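Local coordinates for DNA repair protein XRCC1 (Homo sapiens, PDB 3LQC) that serves as a scaffold in DNA single-strand break repair, assembling repair complexes and binding poly-ADP-ribose chains, here represented by its N-terminal domain, at residues V9-S14 with V46-K51; D16-A21 with F146-S151; V58-D63 with R109-D114; V70-S75 with K123-V128. All coordinates share one frame; numbering follows the deposited sequence.

Contact 1 (V9-S14 with V46-K51)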
# COMPACT_ATOMS: atom_id res chain seq x y z
N VAL A 9 29.19 7.59 5.12
CA VAL A 9 29.80 7.79 3.82
C VAL A 9 31.17 7.09 3.76
O VAL A 9 31.98 7.22 4.68
CB VAL A 9 29.96 9.29 3.51
CG1 VAL A 9 30.43 9.52 2.08
CG2 VAL A 9 28.64 10.02 3.76
N VAL A 10 31.41 6.34 2.69
CA VAL A 10 32.74 5.77 2.49
C VAL A 10 33.21 5.86 1.05
O VAL A 10 32.40 5.88 0.12
CB VAL A 10 32.83 4.29 2.94
CG1 VAL A 10 32.30 4.12 4.35
CG2 VAL A 10 32.11 3.38 1.96
N SER A 11 34.53 5.89 0.90
CA SER A 11 35.18 5.85 -0.40
C SER A 11 35.48 4.41 -0.80
O SER A 11 36.00 3.64 -0.01
CB SER A 11 36.49 6.64 -0.36
OG SER A 11 36.25 7.94 0.16
N CYS A 12 35.14 4.07 -2.04
CA CYS A 12 35.36 2.73 -2.58
C CYS A 12 36.50 2.78 -3.57
O CYS A 12 36.29 2.68 -4.79
CB CYS A 12 34.11 2.24 -3.31
SG CYS A 12 32.61 2.39 -2.35
N SER A 13 37.71 2.94 -3.06
CA SER A 13 38.83 3.28 -3.92
C SER A 13 39.16 2.22 -4.95
O SER A 13 38.82 2.36 -6.13
CB SER A 13 40.05 3.63 -3.09
OG SER A 13 39.78 4.82 -2.37
N SER A 14 39.82 1.15 -4.53
CA SER A 14 40.21 0.12 -5.47
C SER A 14 39.25 -1.05 -5.38
O SER A 14 39.65 -2.22 -5.24
CB SER A 14 41.65 -0.32 -5.24
OG SER A 14 42.53 0.75 -5.51
N VAL A 46 26.56 5.56 2.22
CA VAL A 46 26.81 6.07 0.89
C VAL A 46 28.13 5.52 0.38
O VAL A 46 29.16 5.62 1.05
CB VAL A 46 26.84 7.60 0.84
CG1 VAL A 46 27.43 8.08 -0.48
CG2 VAL A 46 25.43 8.15 1.02
N LEU A 47 28.08 4.91 -0.80
CA LEU A 47 29.27 4.42 -1.47
C LEU A 47 29.71 5.47 -2.47
O LEU A 47 28.98 5.78 -3.42
CB LEU A 47 29.00 3.11 -2.20
CG LEU A 47 28.35 1.92 -1.49
CD1 LEU A 47 28.19 0.77 -2.49
CD2 LEU A 47 29.15 1.48 -0.27
N GLN A 48 30.89 6.02 -2.24
CA GLN A 48 31.52 6.94 -3.17
C GLN A 48 32.42 6.15 -4.11
O GLN A 48 33.49 5.70 -3.74
CB GLN A 48 32.36 7.95 -2.40
CG GLN A 48 31.54 8.90 -1.56
CD GLN A 48 32.40 9.92 -0.86
OE1 GLN A 48 33.53 9.63 -0.46
NE2 GLN A 48 31.87 11.13 -0.70
N LEU A 49 31.95 5.97 -5.34
CA LEU A 49 32.67 5.17 -6.31
C LEU A 49 33.74 6.00 -7.01
O LEU A 49 33.52 7.17 -7.33
CB LEU A 49 31.70 4.60 -7.33
CG LEU A 49 30.50 3.87 -6.73
CD1 LEU A 49 29.64 3.32 -7.84
CD2 LEU A 49 30.97 2.77 -5.81
N GLU A 50 34.89 5.39 -7.25
CA GLU A 50 35.97 6.06 -7.96
C GLU A 50 35.62 6.13 -9.45
O GLU A 50 35.82 7.15 -10.10
CB GLU A 50 37.29 5.32 -7.76
CG GLU A 50 38.52 6.17 -8.03
CD GLU A 50 39.81 5.36 -8.06
OE1 GLU A 50 39.83 4.22 -7.56
OE2 GLU A 50 40.81 5.88 -8.60
N LYS A 51 35.09 5.04 -9.97
CA LYS A 51 34.65 5.02 -11.36
C LYS A 51 33.13 4.90 -11.39
O LYS A 51 32.55 4.01 -10.76
CB LYS A 51 35.31 3.87 -12.12
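V46 opens the pairing with strand 9-12: its carbonyl O accepts a nearly straight bond from V10 N (2.9 Å), and its side chain lies beside that of V9, the two pointing the same way with their CG1 methyls 4.2 Å apart. On the other face L47 runs alongside V10, and its CB touches C12 SG at 3.7 Å. Q48 grips the neighbouring strand at both backbone atoms, N giving to V10 O and O accepting from C12 N. Its chain, extended beyond CG (chi2 -178°), lies across V9, with NE2 3.5 Å from V9 CG1, while OE1 takes a weak hydrogen bond from S11 OG (3.3 Å). An alanine here would probably leave S11 OG without this partner and uncover the V9 methyl. L49 brings CD2 to 3.8 Å from C12 SG, so that this sulfur, joined by a disulfide to C20 of helix 17-25, sits against two leucines. Last, E50 brings OE1 to 2.6 Å from S13 O. This is a parallel pair at the margin of a mixed five-stranded sheet, strand 7-12 being outermost within the chain of the XRCC1 N-terminal domain.

Contact 2 (D16-A21 with F146-S151)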
# COMPACT_ATOMS: atom_id res chain seq x y z
N ASP A 16 34.86 -2.07 -6.61
CA ASP A 16 33.56 -1.68 -7.13
C ASP A 16 32.52 -1.66 -6.00
O ASP A 16 32.76 -2.18 -4.91
CB ASP A 16 33.12 -2.57 -8.30
CG ASP A 16 32.85 -4.01 -7.89
OD1 ASP A 16 33.16 -4.40 -6.75
OD2 ASP A 16 32.31 -4.77 -8.74
N SER A 17 31.38 -1.03 -6.28
CA SER A 17 30.29 -0.92 -5.32
C SER A 17 30.06 -2.20 -4.50
O SER A 17 29.96 -2.16 -3.27
CB SER A 17 29.01 -0.57 -6.06
OG SER A 17 28.76 -1.54 -7.06
N THR A 18 29.97 -3.33 -5.19
CA THR A 18 29.76 -4.61 -4.54
C THR A 18 30.85 -4.94 -3.52
O THR A 18 30.55 -5.35 -2.40
CB THR A 18 29.68 -5.74 -5.57
OG1 THR A 18 28.56 -5.51 -6.43
CG2 THR A 18 29.52 -7.09 -4.87
N HIS A 19 32.11 -4.76 -3.90
CA HIS A 19 33.23 -5.05 -3.00
C HIS A 19 33.30 -4.04 -1.86
O HIS A 19 33.61 -4.38 -0.71
CB HIS A 19 34.55 -5.04 -3.77
CG HIS A 19 34.93 -6.37 -4.36
ND1 HIS A 19 34.36 -6.86 -5.51
CD2 HIS A 19 35.84 -7.29 -3.95
CE1 HIS A 19 34.89 -8.04 -5.79
NE2 HIS A 19 35.79 -8.33 -4.86
N CYS A 20 33.01 -2.80 -2.19
CA CYS A 20 33.01 -1.72 -1.22
C CYS A 20 31.97 -1.99 -0.13
O CYS A 20 32.26 -1.86 1.07
CB CYS A 20 32.73 -0.40 -1.92
SG CYS A 20 33.04 1.03 -0.91
N ALA A 21 30.77 -2.38 -0.54
CA ALA A 21 29.70 -2.72 0.40
C ALA A 21 30.07 -3.89 1.31
O ALA A 21 29.98 -3.80 2.54
CB ALA A 21 28.40 -3.01 -0.34
N PHE A 146 23.84 -7.95 3.16
CA PHE A 146 24.59 -7.72 1.95
C PHE A 146 23.78 -6.93 0.94
O PHE A 146 22.55 -6.93 0.97
CB PHE A 146 25.08 -9.04 1.36
CG PHE A 146 23.97 -9.92 0.83
CD1 PHE A 146 23.37 -9.64 -0.38
CD2 PHE A 146 23.55 -11.03 1.55
CE1 PHE A 146 22.36 -10.44 -0.88
CE2 PHE A 146 22.54 -11.83 1.07
CZ PHE A 146 21.95 -11.55 -0.15
N VAL A 147 24.49 -6.24 0.06
CA VAL A 147 23.87 -5.64 -1.10
C VAL A 147 24.85 -5.84 -2.25
O VAL A 147 26.06 -5.61 -2.09
CB VAL A 147 23.56 -4.14 -0.89
CG1 VAL A 147 24.78 -3.41 -0.34
CG2 VAL A 147 23.09 -3.51 -2.19
N ARG A 148 24.35 -6.33 -3.37
CA ARG A 148 25.19 -6.55 -4.54
C ARG A 148 24.65 -5.80 -5.74
O ARG A 148 23.44 -5.76 -5.98
CB ARG A 148 25.29 -8.04 -4.86
CG ARG A 148 26.06 -8.82 -3.84
CD ARG A 148 25.73 -10.29 -3.91
NE ARG A 148 26.15 -10.96 -2.68
CZ ARG A 148 25.53 -12.01 -2.15
NH1 ARG A 148 24.44 -12.51 -2.74
NH2 ARG A 148 25.99 -12.54 -1.03
N PHE A 149 25.56 -5.18 -6.48
CA PHE A 149 25.21 -4.46 -7.68
C PHE A 149 25.84 -5.16 -8.86
O PHE A 149 27.02 -5.50 -8.84
CB PHE A 149 25.67 -3.01 -7.57
CG PHE A 149 25.26 -2.36 -6.29
CD1 PHE A 149 23.99 -1.83 -6.15
CD2 PHE A 149 26.14 -2.29 -5.22
CE1 PHE A 149 23.61 -1.23 -4.96
CE2 PHE A 149 25.76 -1.69 -4.04
CZ PHE A 149 24.49 -1.17 -3.91
N HIS A 150 25.04 -5.40 -9.88
CA HIS A 150 25.50 -6.09 -11.07
C HIS A 150 25.63 -5.11 -12.22
O HIS A 150 24.73 -4.32 -12.49
CB HIS A 150 24.57 -7.25 -11.41
CG HIS A 150 24.42 -8.23 -10.30
ND1 HIS A 150 25.39 -9.16 -9.98
CD2 HIS A 150 23.41 -8.42 -9.41
CE1 HIS A 150 24.99 -9.88 -8.95
NE2 HIS A 150 23.79 -9.46 -8.59
N SER A 151 26.78 -5.18 -12.89
CA SER A 151 27.11 -4.23 -13.94
C SER A 151 27.63 -4.97 -15.17
O SER A 151 28.17 -6.07 -15.05
CB SER A 151 28.17 -3.26 -13.41
OG SER A 151 27.89 -2.89 -12.06
O HOH W 1 28.13 -6.86 -1.39
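S17 and T18, in the first turn of helix 17-25, press on F149 of strand 146-150. S17 CB and OG both lie against the ring atom CD2, OG at 3.3 Å and oblique to the ring; OG finds its hydrogen-bond partner in E53. T18 brings its hydroxyl to the strand backbone: with OG1 anti to its own carbonyl carbon (chi1 -61°), the oxygen accepts from F149 N at 3.0 Å and also lies 2.9 Å from F149 O, while T18 N sits at the edge of the phenyl ring. One turn further on, A21 CB meets V147 CG1 at 3.6 Å. This side is buried, F149 also packing on L47, V128 and I130, and C20 is tied by a disulfide to C12.

The outer side is looser. T18 CG2 only grazes R148 CG at 4.0 Å, and the rest of the R148 chain leads away to lay NH2 over the centre of the F146 ring. Here a water donates to T18 O (3.0 Å) and lies doubtfully close to V147 O. On the exposed flank of the helix, D16 OD1 accepts from H19 N (3.1 Å) and from H19 ND1, the two donors reaching it from opposite faces of the carboxylate plane. D16 is thus the N-cap of a helix that runs nearly antiparallel to strand 146-150 and packs against both sheets of the XRCC1 N-terminal domain, on strand 143-150 of one and strand 42-49 of the other.

Contact 3 (V58-D63 with R109-D114)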
# COMPACT_ATOMS: atom_id res chain seq x y z
N VAL A 58 20.11 -5.37 -8.76
CA VAL A 58 20.52 -5.24 -7.37
C VAL A 58 19.98 -6.37 -6.50
O VAL A 58 18.78 -6.63 -6.49
CB VAL A 58 20.04 -3.91 -6.77
CG1 VAL A 58 20.53 -3.76 -5.34
CG2 VAL A 58 20.50 -2.74 -7.62
N ASP A 59 20.86 -7.05 -5.77
CA ASP A 59 20.46 -8.08 -4.82
C ASP A 59 20.68 -7.57 -3.41
O ASP A 59 21.75 -7.04 -3.10
CB ASP A 59 21.25 -9.38 -5.02
CG ASP A 59 21.15 -9.93 -6.44
OD1 ASP A 59 20.16 -9.61 -7.14
OD2 ASP A 59 22.06 -10.68 -6.83
N ILE A 60 19.68 -7.72 -2.55
CA ILE A 60 19.73 -7.17 -1.21
C ILE A 60 19.41 -8.23 -0.18
O ILE A 60 18.39 -8.92 -0.27
CB ILE A 60 18.74 -6.00 -1.06
CG1 ILE A 60 19.16 -4.85 -1.97
CG2 ILE A 60 18.65 -5.55 0.39
CD1 ILE A 60 18.24 -3.68 -1.92
N GLY A 61 20.29 -8.37 0.81
CA GLY A 61 20.07 -9.29 1.90
C GLY A 61 19.80 -8.51 3.17
O GLY A 61 20.69 -7.83 3.68
N ASN A 62 18.59 -8.62 3.69
CA ASN A 62 18.20 -7.82 4.83
C ASN A 62 18.90 -8.24 6.10
O ASN A 62 19.30 -9.39 6.25
CB ASN A 62 16.68 -7.84 5.03
CG ASN A 62 16.23 -6.90 6.14
OD1 ASN A 62 16.78 -5.81 6.31
ND2 ASN A 62 15.23 -7.31 6.90
N ASP A 63 19.06 -7.30 7.02
CA ASP A 63 19.46 -7.64 8.37
C ASP A 63 18.63 -6.82 9.35
O ASP A 63 19.17 -5.99 10.10
CB ASP A 63 20.94 -7.39 8.61
CG ASP A 63 21.38 -7.75 10.02
OD1 ASP A 63 20.82 -8.72 10.58
OD2 ASP A 63 22.28 -7.08 10.56
N ARG A 109 16.04 -10.33 -1.42
CA ARG A 109 15.29 -10.05 -2.64
C ARG A 109 16.23 -9.62 -3.76
O ARG A 109 17.15 -8.83 -3.53
CB ARG A 109 14.22 -8.98 -2.39
CG ARG A 109 13.25 -9.35 -1.27
CD ARG A 109 12.22 -8.26 -1.05
NE ARG A 109 11.41 -8.03 -2.24
CZ ARG A 109 10.56 -7.02 -2.36
NH1 ARG A 109 10.41 -6.16 -1.37
NH2 ARG A 109 9.85 -6.87 -3.48
N MET A 110 15.99 -10.16 -4.95
CA MET A 110 16.73 -9.80 -6.14
C MET A 110 15.88 -8.84 -6.94
O MET A 110 14.68 -9.05 -7.08
CB MET A 110 17.00 -11.04 -7.00
CG MET A 110 17.32 -12.31 -6.20
SD MET A 110 18.94 -12.27 -5.42
CE MET A 110 19.11 -13.95 -4.83
N PHE A 111 16.50 -7.78 -7.46
CA PHE A 111 15.78 -6.80 -8.27
C PHE A 111 16.45 -6.64 -9.63
O PHE A 111 17.41 -5.89 -9.77
CB PHE A 111 15.70 -5.46 -7.54
CG PHE A 111 15.12 -5.56 -6.15
CD1 PHE A 111 15.90 -5.94 -5.08
CD2 PHE A 111 13.77 -5.27 -5.91
CE1 PHE A 111 15.37 -6.04 -3.80
CE2 PHE A 111 13.24 -5.37 -4.64
CZ PHE A 111 14.04 -5.76 -3.58
N GLY A 112 15.94 -7.35 -10.63
CA GLY A 112 16.49 -7.28 -11.97
C GLY A 112 16.12 -5.98 -12.66
O GLY A 112 15.43 -5.15 -12.08
N PRO A 113 16.57 -5.81 -13.90
CA PRO A 113 16.35 -4.55 -14.62
C PRO A 113 14.89 -4.16 -14.52
O PRO A 113 14.52 -2.98 -14.48
CB PRO A 113 16.68 -4.91 -16.07
CG PRO A 113 17.61 -6.06 -15.98
CD PRO A 113 17.22 -6.83 -14.75
N ASP A 114 14.06 -5.18 -14.47
CA ASP A 114 12.63 -5.02 -14.52
C ASP A 114 12.10 -4.25 -13.31
O ASP A 114 11.13 -3.50 -13.41
CB ASP A 114 11.98 -6.40 -14.56
CG ASP A 114 10.48 -6.33 -14.65
OD1 ASP A 114 9.98 -5.42 -15.36
OD2 ASP A 114 9.81 -7.17 -14.02
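V58 and F111 exchange two backbone hydrogen bonds, V58 N to F111 O and F111 N to V58 O, the latter at 2.7 Å. I60 and R109 form a second hydrogen-bonded pair, with I60 N reaching R109 O at 2.9 Å and R109 N returning to I60 O. These four bonds make an antiparallel ladder between the central strand 57-63 and the outer strand 108-111 of the three-stranded sheet of the XRCC1 N-terminal domain. Between them D59 and M110 are a non-hydrogen-bonded pair, their side chains on the face opposite that of V58, I60, R109 and F111.

Both polar side chains find partners beyond the pair. In one of its two modelled conformers D59 accepts through OD2 from H150, which links the middle strand to strand 143-150. The guanidinium of R109 bonds through NH1 to S92 O and forms a salt bridge with an acidic side chain of another protein chain; one of its faces is covered by F111 CE2, 3.8 Å above the plane and offset toward the rim.

Packing follows the same two faces. M110, bent at chi2 (-71°), brings SD to 3.4 Å from D59 CG in that same conformer. On the other face I60 CD1 lies 4.2 Å from F111 CE1, oblique to the ring, and the F111 side chain also touches L88 of strand 85-92. At the ring edge, in plane, V58 O lies 3.3 Å from F111 CD1.

Contact 4 (V70-S75 with K123-V128). With NA (sodium ion), chain C.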
# COMPACT_ATOMS: atom_id res chain seq x y z
N VAL A 70 17.36 2.22 -2.65
CA VAL A 70 18.66 2.52 -3.25
C VAL A 70 18.54 3.72 -4.16
O VAL A 70 17.74 3.72 -5.09
CB VAL A 70 19.26 1.32 -4.01
CG1 VAL A 70 20.59 1.70 -4.65
CG2 VAL A 70 19.45 0.14 -3.07
N LEU A 71 19.34 4.74 -3.88
CA LEU A 71 19.38 5.93 -4.72
C LEU A 71 20.78 6.10 -5.30
O LEU A 71 21.76 5.57 -4.76
CB LEU A 71 18.95 7.17 -3.93
CG LEU A 71 17.66 7.05 -3.12
CD1 LEU A 71 17.97 6.60 -1.70
CD2 LEU A 71 16.87 8.36 -3.11
N VAL A 72 20.87 6.83 -6.40
CA VAL A 72 22.15 7.02 -7.07
C VAL A 72 22.36 8.49 -7.33
O VAL A 72 21.41 9.25 -7.41
CB VAL A 72 22.21 6.27 -8.40
CG1 VAL A 72 22.53 4.80 -8.15
CG2 VAL A 72 20.89 6.42 -9.15
N GLY A 73 23.62 8.88 -7.44
CA GLY A 73 23.94 10.28 -7.66
C GLY A 73 25.21 10.43 -8.48
O GLY A 73 25.98 9.49 -8.64
N SER A 74 25.41 11.63 -9.00
CA SER A 74 26.55 11.91 -9.84
C SER A 74 27.32 13.04 -9.17
O SER A 74 26.79 14.13 -9.03
CB SER A 74 26.07 12.34 -11.22
OG SER A 74 27.04 12.04 -12.21
N SER A 75 28.55 12.77 -8.75
CA SER A 75 29.29 13.72 -7.93
C SER A 75 29.72 14.96 -8.70
O SER A 75 29.71 16.07 -8.16
CB SER A 75 30.51 13.04 -7.28
OG SER A 75 31.51 12.74 -8.24
N LYS A 123 21.45 5.14 -16.57
CA LYS A 123 22.57 6.06 -16.45
C LYS A 123 23.73 5.47 -15.65
O LYS A 123 23.67 4.34 -15.18
CB LYS A 123 22.12 7.37 -15.82
CG LYS A 123 21.13 8.12 -16.68
CD LYS A 123 20.94 9.54 -16.15
CE LYS A 123 20.14 10.40 -17.11
NZ LYS A 123 20.47 11.84 -16.92
N ARG A 124 24.80 6.25 -15.52
CA ARG A 124 25.95 5.84 -14.73
C ARG A 124 26.10 6.76 -13.53
O ARG A 124 25.71 7.93 -13.58
CB ARG A 124 27.22 5.84 -15.57
CG ARG A 124 27.12 4.99 -16.82
CD ARG A 124 28.38 5.08 -17.67
NE ARG A 124 28.30 4.13 -18.77
CZ ARG A 124 28.74 2.87 -18.70
NH1 ARG A 124 29.29 2.42 -17.59
NH2 ARG A 124 28.62 2.07 -19.76
N TRP A 125 26.65 6.23 -12.45
CA TRP A 125 26.61 6.92 -11.18
C TRP A 125 27.87 6.63 -10.39
O TRP A 125 28.42 5.54 -10.50
CB TRP A 125 25.39 6.44 -10.38
CG TRP A 125 24.11 6.49 -11.16
CD1 TRP A 125 23.50 5.46 -11.83
CD2 TRP A 125 23.29 7.65 -11.37
NE1 TRP A 125 22.35 5.90 -12.42
CE2 TRP A 125 22.19 7.23 -12.16
CE3 TRP A 125 23.37 8.98 -10.97
CZ2 TRP A 125 21.19 8.11 -12.54
CZ3 TRP A 125 22.37 9.85 -11.35
CH2 TRP A 125 21.29 9.41 -12.13
N ASP A 126 28.33 7.59 -9.61
CA ASP A 126 29.46 7.33 -8.72
C ASP A 126 29.08 7.56 -7.26
O ASP A 126 29.95 7.57 -6.38
CB ASP A 126 30.69 8.14 -9.12
CG ASP A 126 30.49 9.64 -8.97
OD1 ASP A 126 29.36 10.08 -8.70
OD2 ASP A 126 31.48 10.37 -9.15
N ARG A 127 27.79 7.76 -7.01
CA ARG A 127 27.26 7.77 -5.65
C ARG A 127 26.11 6.76 -5.52
O ARG A 127 25.14 6.81 -6.28
CB ARG A 127 26.79 9.16 -5.26
CG ARG A 127 27.90 10.20 -5.26
CD ARG A 127 28.92 9.92 -4.18
NE ARG A 127 29.98 10.94 -4.17
CZ ARG A 127 31.14 10.81 -4.81
NH1 ARG A 127 31.41 9.71 -5.50
NH2 ARG A 127 32.04 11.79 -4.75
N VAL A 128 26.25 5.85 -4.58
CA VAL A 128 25.20 4.89 -4.28
C VAL A 128 24.78 5.02 -2.81
O VAL A 128 25.57 4.80 -1.89
CB VAL A 128 25.63 3.44 -4.57
CG1 VAL A 128 24.42 2.53 -4.57
CG2 VAL A 128 26.35 3.36 -5.92
NA NA C . 25.56 16.27 -10.39
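The W125 indole takes V72 on one face: CG2 stands 3.4 Å from the centroid of the five-membered ring, 13° off its normal, in a CH-pi contact, and CB rests against CG and CD2. The two side chains cross at about a right angle. At the indole edge, in plane, lie G73 O and S74 N, while NE1 is held by A120 O. A leucine in place of W125 would probably leave V72 without its flat partner and A120 O without its donor. The other flat group, the R127 guanidinium, has S75 CB over one face, 3.2 Å above the plane and offset toward the rim, and its NH1 gives a hydrogen bond to D126 O. D126 holds S75 with both oxygens: OD1 accepts from S75 N through its syn lone pair (2.8 Å), and OD2 from S75 OG (2.5 Å). Just after strand 67-73, S74 O binds the sodium ion at 2.8 Å, together with A76 O and G78 O. Further into the sheet V70 CG1 meets V128 CG1 at 3.9 Å. G73 N gives to R127 O, and G73 O accepts from both D126 N and R127 N, a classic beta bulge in the antiparallel pairing of strands 67-73 and 125-133.

How the contacts relate
Contacts 1 and 4 belong to the five-stranded mixed sheet, where strands 42-49 and 125-133 are neighbours; their centres lie about 11 Å apart and L47 N probably bonds to V128 O. Contact 3 lies in the three-stranded sheet, about 20 Å between centres from contact 1. Contact 2 connects the two layers: its helix is bound to contact 1 by the C12-C20 disulfide, its strand pairs with strand 57-63 of contact 3, and F149 packs on V128 of contact 4. Along the chain contact 1 closes before 3 and 4 open; 1 and 2 alternate, as do 3 and 4. Both 3 and 4 are nested within contact 2, which brings the first helix and last strand together.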